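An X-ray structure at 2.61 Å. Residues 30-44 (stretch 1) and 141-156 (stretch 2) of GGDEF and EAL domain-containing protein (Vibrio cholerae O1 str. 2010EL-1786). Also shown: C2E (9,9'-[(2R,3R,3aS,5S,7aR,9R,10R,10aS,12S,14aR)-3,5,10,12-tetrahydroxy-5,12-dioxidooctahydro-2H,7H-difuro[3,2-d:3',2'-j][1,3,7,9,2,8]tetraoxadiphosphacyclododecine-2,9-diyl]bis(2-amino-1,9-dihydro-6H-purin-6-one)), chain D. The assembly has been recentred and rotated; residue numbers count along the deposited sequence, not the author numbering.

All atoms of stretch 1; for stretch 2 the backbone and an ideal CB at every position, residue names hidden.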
ATOM      1  N   TYR A  30      13.621 -22.576   4.235  1.00 66.37           N
ATOM      2  CA  TYR A  30      13.560 -24.018   4.021  1.00 64.65           C
ATOM      3  C   TYR A  30      13.529 -24.348   2.536  1.00 77.00           C
ATOM      4  O   TYR A  30      14.173 -25.304   2.088  1.00 80.90           O
ATOM      5  CB  TYR A  30      12.334 -24.601   4.727  1.00 66.40           C
ATOM      6  CG  TYR A  30      11.910 -25.972   4.240  1.00 77.02           C
ATOM      7  CD1 TYR A  30      12.431 -27.126   4.810  1.00 80.45           C
ATOM      8  CD2 TYR A  30      10.975 -26.112   3.219  1.00 82.75           C
ATOM      9  CE1 TYR A  30      12.040 -28.380   4.371  1.00 81.03           C
ATOM     10  CE2 TYR A  30      10.581 -27.358   2.774  1.00 86.30           C
ATOM     11  CZ  TYR A  30      11.115 -28.489   3.353  1.00 85.75           C
ATOM     12  OH  TYR A  30      10.725 -29.733   2.914  1.00 89.60           O
ATOM     13  N   TYR A  31      12.786 -23.561   1.757  1.00 79.70           N
ATOM     14  CA  TYR A  31      12.660 -23.838   0.331  1.00 72.45           C
ATOM     15  C   TYR A  31      13.991 -23.670  -0.389  1.00 68.23           C
ATOM     16  O   TYR A  31      14.359 -24.501  -1.226  1.00 61.89           O
ATOM     17  CB  TYR A  31      11.603 -22.926  -0.284  1.00 70.31           C
ATOM     18  CG  TYR A  31      11.233 -23.317  -1.688  1.00 67.03           C
ATOM     19  CD1 TYR A  31      10.359 -24.368  -1.921  1.00 67.50           C
ATOM     20  CD2 TYR A  31      11.759 -22.645  -2.782  1.00 64.10           C
ATOM     21  CE1 TYR A  31      10.021 -24.739  -3.197  1.00 66.17           C
ATOM     22  CE2 TYR A  31      11.422 -23.009  -4.070  1.00 67.08           C
ATOM     23  CZ  TYR A  31      10.551 -24.057  -4.267  1.00 69.60           C
ATOM     24  OH  TYR A  31      10.203 -24.429  -5.540  1.00 72.25           O
ATOM     25  N   MET A  32      14.724 -22.600  -0.076  1.00 73.50           N
ATOM     26  CA  MET A  32      16.013 -22.375  -0.723  1.00 81.29           C
ATOM     27  C   MET A  32      17.017 -23.457  -0.345  1.00 86.38           C
ATOM     28  O   MET A  32      17.835 -23.869  -1.175  1.00 89.88           O
ATOM     29  CB  MET A  32      16.544 -20.990  -0.358  1.00 81.64           C
ATOM     30  CG  MET A  32      15.564 -19.868  -0.657  1.00 81.42           C
ATOM     31  SD  MET A  32      15.089 -19.820  -2.396  1.00 80.93           S
ATOM     32  CE  MET A  32      13.538 -18.931  -2.300  1.00 77.62           C
ATOM     33  N   SER A  33      16.965 -23.932   0.901  1.00 77.05           N
ATOM     34  CA  SER A  33      17.852 -25.014   1.320  1.00 80.32           C
ATOM     35  C   SER A  33      17.537 -26.303   0.571  1.00 81.90           C
ATOM     36  O   SER A  33      18.439 -26.957   0.033  1.00 84.42           O
ATOM     37  CB  SER A  33      17.744 -25.229   2.830  1.00 78.67           C
ATOM     38  OG  SER A  33      18.366 -26.442   3.214  1.00 75.20           O
ATOM     39  N   GLN A  34      16.259 -26.687   0.528  1.00 80.95           N
ATOM     40  CA  GLN A  34      15.869 -27.879  -0.221  1.00 78.80           C
ATOM     41  C   GLN A  34      16.146 -27.718  -1.709  1.00 74.28           C
ATOM     42  O   GLN A  34      16.484 -28.694  -2.388  1.00 69.77           O
ATOM     43  CB  GLN A  34      14.390 -28.183   0.008  1.00 79.54           C
ATOM     44  CG  GLN A  34      14.020 -28.455   1.454  1.00 87.57           C
ATOM     45  CD  GLN A  34      14.638 -29.729   1.989  1.00100.18           C
ATOM     46  OE1 GLN A  34      15.759 -29.722   2.501  1.00106.85           O
ATOM     47  NE2 GLN A  34      13.909 -30.832   1.879  1.00100.71           N
ATOM     48  N   LEU A  35      16.008 -26.499  -2.231  1.00 81.74           N
ATOM     49  CA  LEU A  35      16.258 -26.267  -3.650  1.00 87.36           C
ATOM     50  C   LEU A  35      17.741 -26.381  -3.974  1.00 88.27           C
ATOM     51  O   LEU A  35      18.116 -26.986  -4.986  1.00 84.55           O
ATOM     52  CB  LEU A  35      15.727 -24.893  -4.057  1.00 90.65           C
ATOM     53  CG  LEU A  35      15.687 -24.548  -5.546  1.00 90.83           C
ATOM     54  CD1 LEU A  35      14.649 -25.395  -6.262  1.00 95.57           C
ATOM     55  CD2 LEU A  35      15.403 -23.066  -5.740  1.00 81.08           C
ATOM     56  N   SER A  36      18.601 -25.808  -3.127  1.00 94.22           N
ATOM     57  CA  SER A  36      20.033 -25.823  -3.402  1.00 91.88           C
ATOM     58  C   SER A  36      20.617 -27.226  -3.289  1.00 96.71           C
ATOM     59  O   SER A  36      21.549 -27.568  -4.025  1.00100.18           O
ATOM     60  CB  SER A  36      20.756 -24.865  -2.456  1.00 85.15           C
ATOM     61  OG  SER A  36      22.104 -24.678  -2.849  1.00 88.87           O
ATOM     62  N   GLY A  37      20.088 -28.047  -2.382  1.00 98.29           N
ATOM     63  CA  GLY A  37      20.578 -29.411  -2.264  1.00100.94           C
ATOM     64  C   GLY A  37      20.129 -30.291  -3.414  1.00 91.83           C
ATOM     65  O   GLY A  37      20.875 -31.163  -3.869  1.00 83.55           O
ATOM     66  N   TRP A  38      18.905 -30.076  -3.901  1.00 92.12           N
ATOM     67  CA  TRP A  38      18.410 -30.839  -5.041  1.00 99.17           C
ATOM     68  C   TRP A  38      19.188 -30.509  -6.309  1.00 96.64           C
ATOM     69  O   TRP A  38      19.437 -31.390  -7.140  1.00 95.94           O
ATOM     70  CB  TRP A  38      16.917 -30.571  -5.234  1.00 98.82           C
ATOM     71  CG  TRP A  38      16.385 -30.973  -6.575  1.00101.37           C
ATOM     72  CD1 TRP A  38      16.238 -32.243  -7.053  1.00104.32           C
ATOM     73  CD2 TRP A  38      15.912 -30.100  -7.607  1.00100.38           C
ATOM     74  NE1 TRP A  38      15.711 -32.213  -8.322  1.00105.59           N
ATOM     75  CE2 TRP A  38      15.501 -30.909  -8.684  1.00100.99           C
ATOM     76  CE3 TRP A  38      15.799 -28.710  -7.725  1.00 94.89           C
ATOM     77  CZ2 TRP A  38      14.985 -30.376  -9.864  1.00 93.33           C
ATOM     78  CZ3 TRP A  38      15.288 -28.184  -8.897  1.00 90.21           C
ATOM     79  CH2 TRP A  38      14.888 -29.014  -9.950  1.00 90.34           C
ATOM     80  N   LEU A  39      19.587 -29.246  -6.470  1.00 98.34           N
ATOM     81  CA  LEU A  39      20.330 -28.848  -7.662  1.00 99.61           C
ATOM     82  C   LEU A  39      21.738 -29.431  -7.657  1.00105.05           C
ATOM     83  O   LEU A  39      22.198 -29.977  -8.667  1.00111.81           O
ATOM     84  CB  LEU A  39      20.381 -27.322  -7.760  1.00 94.20           C
ATOM     85  CG  LEU A  39      19.068 -26.601  -8.072  1.00 88.71           C
ATOM     86  CD1 LEU A  39      19.229 -25.098  -7.908  1.00 85.60           C
ATOM     87  CD2 LEU A  39      18.598 -26.940  -9.475  1.00 91.18           C
ATOM     88  N   SER A  40      22.437 -29.323  -6.525  1.00109.38           N
ATOM     89  CA  SER A  40      23.839 -29.728  -6.474  1.00107.91           C
ATOM     90  C   SER A  40      24.009 -31.234  -6.629  1.00111.89           C
ATOM     91  O   SER A  40      25.022 -31.686  -7.179  1.00111.75           O
ATOM     92  CB  SER A  40      24.471 -29.251  -5.166  1.00 99.07           C
ATOM     93  OG  SER A  40      23.689 -29.639  -4.051  1.00101.47           O
ATOM     94  N   GLU A  41      23.045 -32.026  -6.160  1.00116.98           N
ATOM     95  CA  GLU A  41      23.145 -33.476  -6.296  1.00129.36           C
ATOM     96  C   GLU A  41      22.794 -33.927  -7.707  1.00130.78           C
ATOM     97  O   GLU A  41      23.634 -34.479  -8.425  1.00140.25           O
ATOM     98  CB  GLU A  41      22.239 -34.170  -5.276  1.00139.27           C
ATOM     99  CG  GLU A  41      22.105 -35.670  -5.509  1.00154.23           C
ATOM    100  CD  GLU A  41      21.036 -36.306  -4.646  1.00159.78           C
ATOM    101  OE1 GLU A  41      20.805 -35.812  -3.522  1.00158.08           O
ATOM    102  OE2 GLU A  41      20.421 -37.297  -5.095  1.00163.06           O
ATOM    103  N   SER A  42      21.555 -33.702  -8.124  1.00119.33           N
ATOM    104  CA  SER A  42      21.075 -34.212  -9.405  1.00112.23           C
ATOM    105  C   SER A  42      20.532 -33.112 -10.301  1.00103.37           C
ATOM    106  O   SER A  42      20.953 -32.992 -11.457  1.00105.08           O
ATOM    107  CB  SER A  42      20.002 -35.280  -9.178  1.00110.13           C
ATOM    108  OG  SER A  42      18.849 -34.714  -8.569  1.00 98.84           O
ATOM    109  N   GLY A  43      19.609 -32.299  -9.795  1.00 99.89           N
ATOM    110  CA  GLY A  43      18.929 -31.334 -10.631  1.00100.56           C
ATOM    111  C   GLY A  43      17.941 -31.935 -11.601  1.00103.35           C
ATOM    112  O   GLY A  43      17.449 -31.226 -12.482  1.00 89.15           O
ATOM    113  N   ILE A  44      17.639 -33.223 -11.468  1.00116.29           N
ATOM    114  CA  ILE A  44      16.695 -33.904 -12.345  1.00119.72           C
ATOM    115  C   ILE A  44      15.318 -33.838 -11.701  1.00124.50           C
ATOM    116  O   ILE A  44      15.120 -34.338 -10.588  1.00132.23           O
ATOM    117  CB  ILE A  44      17.117 -35.360 -12.594  1.00113.26           C
ATOM    118  CG1 ILE A  44      18.592 -35.430 -12.994  1.00113.01           C
ATOM    119  CG2 ILE A  44      16.237 -35.994 -13.658  1.00108.52           C
ATOM    120  CD1 ILE A  44      18.931 -34.624 -14.228  1.00112.78           C
ATOM    121  N   UNK A 141      10.247 -27.474 -15.724  1.00 81.43           N
ATOM    122  CA  UNK A 141      11.021 -28.704 -15.669  1.00 84.50           C
ATOM    123  C   UNK A 141      12.485 -28.376 -15.927  1.00 89.08           C
ATOM    124  O   UNK A 141      12.811 -27.713 -16.917  1.00 87.97           O
ATOM    125  CB  UNK A 141      10.502 -29.728 -16.681  1.00 84.50           C
ATOM    126  N   UNK A 142      13.359 -28.837 -15.037  1.00 88.62           N
ATOM    127  CA  UNK A 142      14.789 -28.577 -15.156  1.00 91.09           C
ATOM    128  C   UNK A 142      15.392 -29.632 -16.072  1.00100.09           C
ATOM    129  O   UNK A 142      15.604 -30.777 -15.667  1.00102.84           O
ATOM    130  CB  UNK A 142      15.473 -28.580 -13.787  1.00 91.09           C
ATOM    131  N   UNK A 143      15.662 -29.246 -17.319  1.00105.22           N
ATOM    132  CA  UNK A 143      16.291 -30.123 -18.299  1.00118.17           C
ATOM    133  C   UNK A 143      17.687 -29.651 -18.684  1.00122.78           C
ATOM    134  O   UNK A 143      18.286 -30.202 -19.613  1.00127.93           O
ATOM    135  CB  UNK A 143      15.416 -30.222 -19.550  1.00118.17           C
ATOM    136  N   UNK A 144      18.212 -28.636 -17.998  1.00124.55           N
ATOM    137  CA  UNK A 144      19.592 -28.200 -18.142  1.00132.90           C
ATOM    138  C   UNK A 144      20.129 -27.862 -16.758  1.00136.46           C
ATOM    139  O   UNK A 144      19.375 -27.764 -15.787  1.00141.89           O
ATOM    140  CB  UNK A 144      19.703 -27.002 -19.088  1.00132.90           C
ATOM    141  N   UNK A 145      21.445 -27.691 -16.663  1.00132.82           N
ATOM    142  CA  UNK A 145      22.062 -27.315 -15.394  1.00126.91           C
ATOM    143  C   UNK A 145      21.808 -25.830 -15.158  1.00126.90           C
ATOM    144  O   UNK A 145      22.324 -24.979 -15.891  1.00136.68           O
ATOM    145  CB  UNK A 145      23.560 -27.624 -15.390  1.00126.91           C
ATOM    146  N   UNK A 146      21.013 -25.516 -14.139  1.00114.20           N
ATOM    147  CA  UNK A 146      20.582 -24.154 -13.873  1.00108.64           C
ATOM    148  C   UNK A 146      20.938 -23.753 -12.448  1.00100.28           C
ATOM    149  O   UNK A 146      20.962 -24.587 -11.537  1.00 97.75           O
ATOM    150  CB  UNK A 146      19.077 -24.010 -14.109  1.00108.64           C
ATOM    151  N   UNK A 147      21.215 -22.464 -12.264  1.00101.16           N
ATOM    152  CA  UNK A 147      21.469 -21.919 -10.940  1.00 93.29           C
ATOM    153  C   UNK A 147      20.148 -21.727 -10.197  1.00 94.16           C
ATOM    154  O   UNK A 147      19.061 -21.985 -10.723  1.00 97.81           O
ATOM    155  CB  UNK A 147      22.232 -20.597 -11.037  1.00 93.29           C
ATOM    156  N   UNK A 148      20.237 -21.258  -8.952  1.00 94.70           N
ATOM    157  CA  UNK A 148      19.029 -21.112  -8.148  1.00 89.43           C
ATOM    158  C   UNK A 148      18.249 -19.855  -8.521  1.00 87.21           C
ATOM    159  O   UNK A 148      17.013 -19.860  -8.491  1.00 90.57           O
ATOM    160  CB  UNK A 148      19.388 -21.080  -6.661  1.00 89.43           C
ATOM    161  N   UNK A 149      18.946 -18.774  -8.887  1.00 73.76           N
ATOM    162  CA  UNK A 149      18.249 -17.576  -9.349  1.00 62.74           C
ATOM    163  C   UNK A 149      17.610 -17.802 -10.710  1.00 69.76           C
ATOM    164  O   UNK A 149      16.556 -17.226 -11.003  1.00 70.54           O
ATOM    165  CB  UNK A 149      19.212 -16.389  -9.414  1.00 62.74           C
ATOM    166  N   UNK A 150      18.234 -18.632 -11.548  1.00 72.80           N
ATOM    167  CA  UNK A 150      17.671 -18.941 -12.859  1.00 72.65           C
ATOM    168  C   UNK A 150      16.315 -19.625 -12.727  1.00 70.61           C
ATOM    169  O   UNK A 150      15.346 -19.240 -13.392  1.00 61.46           O
ATOM    170  CB  UNK A 150      18.631 -19.826 -13.656  1.00 72.65           C
ATOM    171  N   UNK A 151      16.227 -20.645 -11.870  1.00 66.92           N
ATOM    172  CA  UNK A 151      14.967 -21.365 -11.719  1.00 68.22           C
ATOM    173  C   UNK A 151      13.882 -20.475 -11.123  1.00 69.18           C
ATOM    174  O   UNK A 151      12.707 -20.593 -11.490  1.00 64.87           O
ATOM    175  CB  UNK A 151      15.167 -22.603 -10.843  1.00 68.22           C
ATOM    176  N   UNK A 152      14.253 -19.584 -10.201  1.00 72.82           N
ATOM    177  CA  UNK A 152      13.270 -18.661  -9.644  1.00 66.50           C
ATOM    178  C   UNK A 152      12.760 -17.695 -10.705  1.00 55.00           C
ATOM    179  O   UNK A 152      11.574 -17.348 -10.717  1.00 60.52           O
ATOM    180  CB  UNK A 152      13.873 -17.884  -8.472  1.00 66.50           C
ATOM    181  N   UNK A 153      13.640 -17.252 -11.605  1.00 49.65           N
ATOM    182  CA  UNK A 153      13.201 -16.407 -12.713  1.00 52.55           C
ATOM    183  C   UNK A 153      12.296 -17.176 -13.667  1.00 62.51           C
ATOM    184  O   UNK A 153      11.260 -16.657 -14.102  1.00 69.39           O
ATOM    185  CB  UNK A 153      14.409 -15.851 -13.470  1.00 52.55           C
ATOM    186  N   UNK A 154      12.674 -18.410 -14.009  1.00 61.00           N
ATOM    187  CA  UNK A 154      11.809 -19.251 -14.828  1.00 70.84           C
ATOM    188  C   UNK A 154      10.473 -19.496 -14.141  1.00 75.00           C
ATOM    189  O   UNK A 154       9.420 -19.490 -14.790  1.00 85.61           O
ATOM    190  CB  UNK A 154      12.495 -20.584 -15.134  1.00 70.84           C
ATOM    191  N   UNK A 155      10.502 -19.720 -12.827  1.00 59.92           N
ATOM    192  CA  UNK A 155       9.273 -19.935 -12.073  1.00 57.43           C
ATOM    193  C   UNK A 155       8.385 -18.699 -12.112  1.00 57.88           C
ATOM    194  O   UNK A 155       7.155 -18.807 -12.181  1.00 59.12           O
ATOM    195  CB  UNK A 155       9.594 -20.308 -10.624  1.00 57.43           C
ATOM    196  N   UNK A 156       8.994 -17.510 -12.086  1.00 65.48           N
ATOM    197  CA  UNK A 156       8.222 -16.272 -12.093  1.00 62.56           C
ATOM    198  C   UNK A 156       7.631 -15.997 -13.472  1.00 59.73           C
ATOM    199  O   UNK A 156       6.484 -15.550 -13.585  1.00 50.26           O
ATOM    200  CB  UNK A 156       9.098 -15.097 -11.653  1.00 62.56           C
TER
HETATM  201  P1  C2E D 702      13.853  -9.862  -9.156  1.00 60.51           P
HETATM  202  O2P C2E D 702      12.662  -9.300  -8.421  1.00 62.34           O
HETATM  203  O1P C2E D 702      14.257  -8.759 -10.087  1.00 56.05           O
HETATM  204  O5' C2E D 702      15.185 -10.044  -8.231  1.00 61.63           O
HETATM  205  C5' C2E D 702      16.441 -10.048  -8.832  1.00 68.28           C
HETATM  206  C4' C2E D 702      17.384 -10.258  -7.624  1.00 75.40           C
HETATM  207  O4' C2E D 702      17.230  -9.268  -6.789  1.00 78.54           O
HETATM  208  C3' C2E D 702      16.775 -11.429  -6.828  1.00 73.17           C
HETATM  209  O3' C2E D 702      17.235 -12.625  -7.244  1.00 69.12           O
HETATM  210  C2' C2E D 702      17.183 -11.145  -5.368  1.00 70.42           C
HETATM  211  O2' C2E D 702      18.426 -11.894  -5.022  1.00 79.69           O
HETATM  212  C1' C2E D 702      17.498  -9.876  -5.321  1.00 73.14           C
HETATM  213  N9  C2E D 702      16.797  -9.161  -4.283  1.00 73.69           N
HETATM  214  C8  C2E D 702      15.633  -9.093  -4.978  1.00 72.85           C
HETATM  215  N7  C2E D 702      14.752  -8.439  -4.180  1.00 65.52           N
HETATM  216  C5  C2E D 702      15.358  -8.110  -3.035  1.00 70.61           C
HETATM  217  C6  C2E D 702      14.915  -7.374  -1.747  1.00 80.94           C
HETATM  218  O6  C2E D 702      13.814  -6.954  -1.616  1.00 85.05           O
HETATM  219  N1  C2E D 702      15.832  -7.170  -0.657  1.00 86.93           N
HETATM  220  C2  C2E D 702      17.190  -7.658  -0.753  1.00 86.03           C
HETATM  221  N2  C2E D 702      18.204  -7.510   0.287  1.00 95.45           N
HETATM  222  N3  C2E D 702      17.580  -8.346  -1.974  1.00 79.51           N
HETATM  223  C4  C2E D 702      16.635  -8.559  -3.111  1.00 72.80           C
HETATM  224  P11 C2E D 702      16.367 -13.892  -6.597  1.00 76.38           P
HETATM  225  O21 C2E D 702      15.997 -13.853  -5.131  1.00 83.57           O
HETATM  226  O11 C2E D 702      17.265 -15.093  -6.704  1.00 67.25           O
HETATM  227  O5A C2E D 702      15.161 -14.159  -7.701  1.00 77.94           O
HETATM  228  C5A C2E D 702      15.390 -13.682  -9.000  1.00 66.63           C
HETATM  229  C4A C2E D 702      14.106 -13.686  -9.726  1.00 64.72           C
HETATM  230  O4A C2E D 702      13.391 -14.735  -9.401  1.00 68.71           O
HETATM  231  C3A C2E D 702      13.226 -12.335  -9.254  1.00 68.50           C
HETATM  232  O3A C2E D 702      13.527 -11.157 -10.133  1.00 76.25           O
HETATM  233  C2A C2E D 702      12.054 -12.641  -9.381  1.00 69.79           C
HETATM  234  O2A C2E D 702      11.628 -12.357 -10.798  1.00 66.83           O
HETATM  235  C1A C2E D 702      12.007 -14.229  -9.053  1.00 65.00           C
HETATM  236  N91 C2E D 702      11.706 -14.469  -7.794  1.00 67.19           N
HETATM  237  C81 C2E D 702      12.526 -14.593  -6.735  1.00 67.80           C
HETATM  238  N71 C2E D 702      11.745 -14.854  -5.674  1.00 64.20           N
HETATM  239  C51 C2E D 702      10.478 -14.891  -6.083  1.00 65.49           C
HETATM  240  C61 C2E D 702       9.168 -15.141  -5.341  1.00 62.06           C
HETATM  241  O61 C2E D 702       9.213 -15.348  -4.182  1.00 61.53           O
HETATM  242  N11 C2E D 702       7.903 -15.131  -6.016  1.00 63.63           N
HETATM  243  C21 C2E D 702       7.858 -14.877  -7.431  1.00 55.04           C
HETATM  244  N21 C2E D 702       6.581 -14.860  -8.134  1.00 53.82           N
HETATM  245  N31 C2E D 702       9.121 -14.639  -8.134  1.00 54.66           N
HETATM  246  C41 C2E D 702      10.439 -14.653  -7.418  1.00 63.86           C

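Stretch 1 offers helix 30-41, with Y31, M32, L35, W38 and L39 available to stretch 2, then a turn that exposes the carbonyl of G43. Position 141 has extended backbone angles and an ideal CB with nothing of stretch 1 within 5.5 Å, so many residues would fit. It is S141, whose hydroxyl is used by 143.

Position 142 is far more constrained. Its CB points toward stretch 1, lying 3.6 Å from G43 O and 3.9 Å from W38 CH2. A short side chain with a donor could answer the carbonyl, while a small apolar one would merely fill the space beside the indole. The deposited N142 does the former: ND2 donates to G43 O at 3.0 Å, and CB packs against W38. The asparagine also serves its own loop, since OD1 accepts a hydrogen bond from the side chain of 146.

Positions 143, 144 and 145 meet no side chain of stretch 1; the first two point away and the third sideways. With open space around them, polar residues of any length would suit, and K143, R144 and Q145 occupy them. K143 reaches back, its NZ donating to S141 OG at 2.7 Å.

Position 146 points sideways, with no atom of stretch 1 close to its CB, so a small residue able to brace the loop would do. S146 donates from OG to N142 OD1 at 3.0 Å, while its backbone O lies 3.9 Å from L39 CD2.

Position 147 points away and immediately precedes a helix, a site where serine, threonine, aspartate or asparagine is commonly found. S147 is in this N-cap position.

At 148, CB points sideways, 4.2 Å from L39 CD1 and 4.5 Å from L35 CD2. A small or beta-branched residue would suit this border. T148 brings OG1 to 3.4 Å from L35 CD2, and its CB and CA lie against L39 CD1.

Positions 149 and 150 do not reach stretch 1 and tolerate polar residues; they are T149 and T150. The CG2 of T149 comes within 3.2 Å of O11 of the bound C2E. T150 OG1 and S147 OG are hydrogen-bonded at 3.0 Å; either could be the donor.

Position 151 points toward the helix, where L35, W38 and L39 present an apolar surface. Leucine, isoleucine or methionine would suit. L151 places CD1 3.6 Å from W38 CZ3, at the ring edge, and 3.8 Å from L39 CD2.

From 152, CB points sideways, so a flexible apolar chain is needed to reach M32 and L35. L152 does so: CD1 lies 4.2 Å from M32 CE, and CD2 4.4 Å from L35 CD2.

Stretch 1 sets no demand at 153 and 154, which are out of its reach, and polar or apolar residues would do; they are S153, whose OG donates to T149 O, and L154. Position 155 points toward stretch 1, and a long apolar residue can approach Y31. L155 brings CD2 4.1 Å from Y31 OH. Position 156 is out of reach of stretch 1 but near C2E, whose donors favour an acidic residue: D156 accepts from N21 through OD1 and from O2A through OD2.

Stretch 2 141-156: SNKRQSSTTTLLSLLD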
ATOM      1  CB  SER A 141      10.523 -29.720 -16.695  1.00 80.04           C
ATOM      2  OG  SER A 141      10.833 -29.304 -18.013  1.00 84.92           O
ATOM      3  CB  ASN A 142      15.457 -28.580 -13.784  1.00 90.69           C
ATOM      4  CG  ASN A 142      16.774 -27.829 -13.779  1.00 97.49           C
ATOM      5  OD1 ASN A 142      16.964 -26.883 -14.540  1.00100.23           O
ATOM      6  ND2 ASN A 142      17.692 -28.249 -12.913  1.00 99.51           N
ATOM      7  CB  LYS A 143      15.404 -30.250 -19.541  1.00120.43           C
ATOM      8  CG  LYS A 143      13.991 -30.745 -19.247  1.00122.05           C
ATOM      9  CD  LYS A 143      13.350 -31.361 -20.482  1.00125.85           C
ATOM     10  CE  LYS A 143      11.893 -31.734 -20.241  1.00122.76           C
ATOM     11  NZ  LYS A 143      10.975 -30.576 -20.428  1.00115.78           N
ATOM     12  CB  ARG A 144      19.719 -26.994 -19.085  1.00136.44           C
ATOM     13  CG  ARG A 144      19.398 -27.295 -20.542  1.00147.04           C
ATOM     14  CD  ARG A 144      19.636 -26.085 -21.432  1.00154.50           C
ATOM     15  NE  ARG A 144      19.445 -26.403 -22.845  1.00159.81           N
ATOM     16  CZ  ARG A 144      19.612 -25.537 -23.839  1.00157.46           C
ATOM     17  NH1 ARG A 144      19.974 -24.287 -23.582  1.00159.69           N
ATOM     18  NH2 ARG A 144      19.417 -25.920 -25.093  1.00153.26           N
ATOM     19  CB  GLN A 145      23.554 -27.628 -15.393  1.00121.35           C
ATOM     20  CG  GLN A 145      24.179 -27.571 -14.005  1.00117.71           C
ATOM     21  CD  GLN A 145      25.688 -27.694 -14.032  1.00123.87           C
ATOM     22  OE1 GLN A 145      26.362 -27.039 -14.825  1.00126.32           O
ATOM     23  NE2 GLN A 145      26.229 -28.540 -13.161  1.00124.52           N
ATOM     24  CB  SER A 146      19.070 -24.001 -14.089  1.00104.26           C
ATOM     25  OG  SER A 146      18.678 -24.528 -15.346  1.00100.93           O
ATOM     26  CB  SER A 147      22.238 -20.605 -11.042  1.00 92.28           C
ATOM     27  OG  SER A 147      21.418 -19.576 -11.565  1.00 90.00           O
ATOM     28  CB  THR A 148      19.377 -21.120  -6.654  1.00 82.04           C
ATOM     29  OG1 THR A 148      18.171 -21.126  -5.881  1.00 74.56           O
ATOM     30  CG2 THR A 148      20.218 -19.907  -6.271  1.00 83.51           C
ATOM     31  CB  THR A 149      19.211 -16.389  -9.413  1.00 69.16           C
ATOM     32  OG1 THR A 149      20.183 -16.618 -10.444  1.00 83.62           O
ATOM     33  CG2 THR A 149      19.929 -16.208  -8.085  1.00 78.94           C
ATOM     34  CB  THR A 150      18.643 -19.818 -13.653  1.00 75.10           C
ATOM     35  OG1 THR A 150      19.781 -19.043 -14.048  1.00 78.32           O
ATOM     36  CG2 THR A 150      17.966 -20.392 -14.891  1.00 73.28           C
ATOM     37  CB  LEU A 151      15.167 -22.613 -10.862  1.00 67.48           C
ATOM     38  CG  LEU A 151      15.807 -23.817 -11.555  1.00 68.72           C
ATOM     39  CD1 LEU A 151      15.539 -25.091 -10.766  1.00 66.05           C
ATOM     40  CD2 LEU A 151      15.302 -23.951 -12.984  1.00 67.04           C
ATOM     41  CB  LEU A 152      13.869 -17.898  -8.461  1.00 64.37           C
ATOM     42  CG  LEU A 152      14.233 -18.730  -7.228  1.00 62.48           C
ATOM     43  CD1 LEU A 152      14.865 -17.857  -6.152  1.00 61.45           C
ATOM     44  CD2 LEU A 152      13.013 -19.455  -6.685  1.00 52.03           C
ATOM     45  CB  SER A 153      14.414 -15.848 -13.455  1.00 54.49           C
ATOM     46  OG  SER A 153      15.142 -14.949 -12.636  1.00 60.25           O
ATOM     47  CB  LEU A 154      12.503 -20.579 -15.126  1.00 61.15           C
ATOM     48  CG  LEU A 154      13.584 -20.587 -16.204  1.00 56.86           C
ATOM     49  CD1 LEU A 154      14.566 -21.715 -15.958  1.00 61.20           C
ATOM     50  CD2 LEU A 154      12.945 -20.729 -17.574  1.00 72.96           C
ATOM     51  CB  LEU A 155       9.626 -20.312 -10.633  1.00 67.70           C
ATOM     52  CG  LEU A 155       8.799 -21.335  -9.856  1.00 68.37           C
ATOM     53  CD1 LEU A 155       8.290 -22.440 -10.755  1.00 54.57           C
ATOM     54  CD2 LEU A 155       9.639 -21.918  -8.731  1.00 68.20           C
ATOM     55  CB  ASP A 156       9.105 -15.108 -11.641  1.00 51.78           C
ATOM     56  CG  ASP A 156       8.303 -13.920 -11.150  1.00 49.80           C
ATOM     57  OD1 ASP A 156       7.096 -14.083 -10.880  1.00 54.93           O
ATOM     58  OD2 ASP A 156       8.884 -12.821 -11.031  1.00 49.46           O
TER
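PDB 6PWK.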